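Local structure of L-fuculose phosphate aldolase (Streptococcus pneumoniae, 4C25) at residues A131-Y136 against L157-I162. The protein is a class II aldolase of the AraD-like group that carries a zinc ion and assembles from four chains. Residues are numbered along the deposited sequence; the frame is centred on the assembly and turned at random.
Sequences AEYATY and LANHGI. With ZN (zinc ion), chain B.
A158 and Y133 make the close part of this contact. The methyl CB of A158 sits 3.5 Å from A131 O and 3.9 Å from Y133 CB, and a side chain this small lets the backbones draw near. With CG of Y133 anti to its backbone N (chi1 175°), the ring turns its edge to A158 O, which is near the ring plane and 3.5 Å from CD1. A tyrosine suits this place because its far end is polar: OH is hydrogen-bonded to E202 OE2 of the second subunit. No direct hydrogen bond joins the segments; water links them, one between E132 O and, weakly, A158 N, and others farther along where the chains diverge. One of these donates to both A134 O and A158 O. Another donates to A134 O and accepts from H160 ND1 at 2.6 Å, a second-shell link that would help fix the turn of the ring. Histidine fits because its nitrogens serve opposite needs: ND1 gives its proton to water, NE2 binds zinc at 2.0 Å. Y136 touches the imidazole through its CB, 3.8 Å from H160 CE1, and its ring leads away to a cation-pi contact with K209 of the second subunit. L157 faces both H160 and G161, a classic beta bulge. With H98 and H100, H160 supplies one of three histidines of the zinc site characteristic of this aldolase family, beside the bound 1,3-dihydroxyacetonephosphate.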
ATOM      1  N   ALA A 131       8.716  25.426  -0.649  1.00 33.23           N
ATOM      2  CA  ALA A 131       8.488  26.685  -1.382  1.00 32.96           C
ATOM      3  C   ALA A 131       7.221  27.377  -0.892  1.00 32.00           C
ATOM      4  O   ALA A 131       6.328  26.722  -0.370  1.00 29.22           O
ATOM      5  CB  ALA A 131       8.399  26.450  -2.898  1.00 31.84           C
ATOM      6  N   GLU A 132       7.179  28.700  -1.048  1.00 35.33           N
ATOM      7  CA  GLU A 132       5.992  29.512  -0.787  1.00 36.88           C
ATOM      8  C   GLU A 132       4.933  29.189  -1.833  1.00 33.90           C
ATOM      9  O   GLU A 132       5.289  28.874  -3.012  1.00 32.04           O
ATOM     10  CB  GLU A 132       6.354  30.995  -0.870  1.00 42.48           C
ATOM     11  CG  GLU A 132       7.400  31.433   0.149  1.00 52.69           C
ATOM     12  CD  GLU A 132       7.486  32.948   0.307  1.00 61.19           C
ATOM     13  OE1 GLU A 132       7.872  33.643  -0.667  1.00 59.40           O
ATOM     14  OE2 GLU A 132       7.166  33.444   1.413  1.00 69.83           O
ATOM     15  N   TYR A 133       3.652  29.278  -1.436  1.00 30.78           N
ATOM     16  CA  TYR A 133       2.558  28.843  -2.334  1.00 31.15           C
ATOM     17  C   TYR A 133       2.434  29.688  -3.604  1.00 32.17           C
ATOM     18  O   TYR A 133       2.521  30.907  -3.560  1.00 31.61           O
ATOM     19  CB  TYR A 133       1.174  28.692  -1.641  1.00 32.03           C
ATOM     20  CG  TYR A 133       0.081  28.355  -2.668  1.00 30.26           C
ATOM     21  CD1 TYR A 133      -0.076  27.057  -3.126  1.00 30.28           C
ATOM     22  CD2 TYR A 133      -0.724  29.351  -3.233  1.00 29.71           C
ATOM     23  CE1 TYR A 133      -1.004  26.731  -4.104  1.00 28.41           C
ATOM     24  CE2 TYR A 133      -1.670  29.033  -4.208  1.00 28.90           C
ATOM     25  CZ  TYR A 133      -1.798  27.720  -4.649  1.00 28.47           C
ATOM     26  OH  TYR A 133      -2.742  27.352  -5.608  1.00 25.62           O
ATOM     27  N   ALA A 134       2.227  29.024  -4.738  1.00 31.23           N
ATOM     28  CA  ALA A 134       1.783  29.719  -5.938  1.00 29.46           C
ATOM     29  C   ALA A 134       1.059  28.753  -6.828  1.00 29.26           C
ATOM     30  O   ALA A 134       1.389  27.560  -6.819  1.00 30.99           O
ATOM     31  CB  ALA A 134       2.953  30.352  -6.678  1.00 29.14           C
ATOM     32  N   THR A 135       0.110  29.289  -7.599  1.00 27.29           N
ATOM     33  CA  THR A 135      -0.777  28.564  -8.514  1.00 28.15           C
ATOM     34  C   THR A 135       0.045  27.714  -9.493  1.00 27.80           C
ATOM     35  O   THR A 135       1.025  28.184 -10.018  1.00 28.21           O
ATOM     36  CB  THR A 135      -1.636  29.596  -9.336  1.00 29.12           C
ATOM     37  OG1 THR A 135      -2.202  30.587  -8.461  1.00 28.23           O
ATOM     38  CG2 THR A 135      -2.733  28.942 -10.112  1.00 28.08           C
ATOM     39  N   TYR A 136      -0.337  26.462  -9.720  1.00 29.49           N
ATOM     40  CA  TYR A 136       0.418  25.632 -10.657  1.00 34.10           C
ATOM     41  C   TYR A 136       0.592  26.405 -11.942  1.00 34.24           C
ATOM     42  O   TYR A 136      -0.256  27.245 -12.270  1.00 34.16           O
ATOM     43  CB  TYR A 136      -0.273  24.303 -10.960  1.00 34.94           C
ATOM     44  CG  TYR A 136      -1.400  24.364 -11.972  1.00 35.01           C
ATOM     45  CD1 TYR A 136      -2.709  24.701 -11.581  1.00 39.25           C
ATOM     46  CD2 TYR A 136      -1.169  24.063 -13.320  1.00 39.08           C
ATOM     47  CE1 TYR A 136      -3.750  24.747 -12.515  1.00 37.47           C
ATOM     48  CE2 TYR A 136      -2.193  24.113 -14.258  1.00 38.39           C
ATOM     49  CZ  TYR A 136      -3.481  24.459 -13.848  1.00 40.46           C
ATOM     50  OH  TYR A 136      -4.498  24.488 -14.781  1.00 47.26           O
ATOM     51  N   LEU A 157       6.541  21.704  -2.894  1.00 34.27           N
ATOM     52  CA  LEU A 157       5.698  22.767  -3.461  1.00 30.73           C
ATOM     53  C   LEU A 157       4.412  22.760  -2.657  1.00 32.84           C
ATOM     54  O   LEU A 157       3.637  21.765  -2.701  1.00 33.98           O
ATOM     55  CB  LEU A 157       5.418  22.533  -4.951  1.00 28.36           C
ATOM     56  CG  LEU A 157       6.636  22.169  -5.844  1.00 29.85           C
ATOM     57  CD1 LEU A 157       6.226  21.739  -7.251  1.00 28.70           C
ATOM     58  CD2 LEU A 157       7.656  23.295  -5.908  1.00 28.41           C
ATOM     59  N   ALA A 158       4.227  23.846  -1.896  1.00 30.22           N
ATOM     60  CA  ALA A 158       3.140  24.020  -0.950  1.00 30.85           C
ATOM     61  C   ALA A 158       1.839  23.585  -1.582  1.00 30.84           C
ATOM     62  O   ALA A 158       1.546  23.952  -2.701  1.00 31.89           O
ATOM     63  CB  ALA A 158       3.051  25.488  -0.508  1.00 31.72           C
ATOM     64  N   ASN A 159       1.086  22.755  -0.869  1.00 29.99           N
ATOM     65  CA  ASN A 159      -0.231  22.286  -1.316  1.00 27.75           C
ATOM     66  C   ASN A 159      -0.214  21.692  -2.695  1.00 25.97           C
ATOM     67  O   ASN A 159      -1.233  21.775  -3.363  1.00 24.77           O
ATOM     68  CB  ASN A 159      -1.283  23.396  -1.254  1.00 26.43           C
ATOM     69  CG  ASN A 159      -1.344  24.061   0.112  1.00 30.63           C
ATOM     70  OD1 ASN A 159      -2.130  23.665   0.991  1.00 36.18           O
ATOM     71  ND2 ASN A 159      -0.481  25.015   0.324  1.00 26.05           N
ATOM     72  N   HIS A 160       0.894  21.049  -3.099  1.00 24.37           N
ATOM     73  CA  HIS A 160       1.049  20.657  -4.512  1.00 25.43           C
ATOM     74  C   HIS A 160       1.837  19.368  -4.767  1.00 28.70           C
ATOM     75  O   HIS A 160       1.319  18.400  -5.339  1.00 33.16           O
ATOM     76  CB  HIS A 160       1.741  21.808  -5.267  1.00 21.48           C
ATOM     77  CG  HIS A 160       1.844  21.588  -6.738  1.00 20.28           C
ATOM     78  ND1 HIS A 160       1.983  22.630  -7.629  1.00 21.12           N
ATOM     79  CD2 HIS A 160       1.783  20.456  -7.485  1.00 19.54           C
ATOM     80  CE1 HIS A 160       2.010  22.139  -8.865  1.00 21.51           C
ATOM     81  NE2 HIS A 160       1.901  20.823  -8.804  1.00 16.73           N
ATOM     82  N   GLY A 161       3.117  19.364  -4.407  1.00 29.05           N
ATOM     83  CA  GLY A 161       3.948  18.230  -4.751  1.00 27.49           C
ATOM     84  C   GLY A 161       5.409  18.433  -4.438  1.00 28.01           C
ATOM     85  O   GLY A 161       5.782  19.144  -3.479  1.00 27.56           O
ATOM     86  N   ILE A 162       6.226  17.805  -5.264  1.00 26.70           N
ATOM     87  CA  ILE A 162       7.647  17.741  -5.039  1.00 29.94           C
ATOM     88  C   ILE A 162       8.352  18.112  -6.340  1.00 31.33           C
ATOM     89  O   ILE A 162       7.826  17.887  -7.448  1.00 34.20           O
ATOM     90  CB  ILE A 162       8.085  16.336  -4.529  1.00 30.19           C
ATOM     91  CG1 ILE A 162       9.501  16.363  -3.947  1.00 34.27           C
ATOM     92  CG2 ILE A 162       7.948  15.276  -5.630  1.00 33.17           C
ATOM     93  CD1 ILE A 162      10.262  15.041  -4.015  1.00 39.46           C
TER
HETATM   94 ZN    ZN B 301       2.113  19.502 -10.343  1.00 33.86          ZN
HETATM   95  O   HOH W   1       5.353  26.127  -4.019  1.00 34.15           O
HETATM   96  O   HOH W   2       1.172  24.908  -6.791  1.00 27.98           O
HETATM   97  O   HOH W   3       2.688  25.638  -4.737  1.00 31.45           O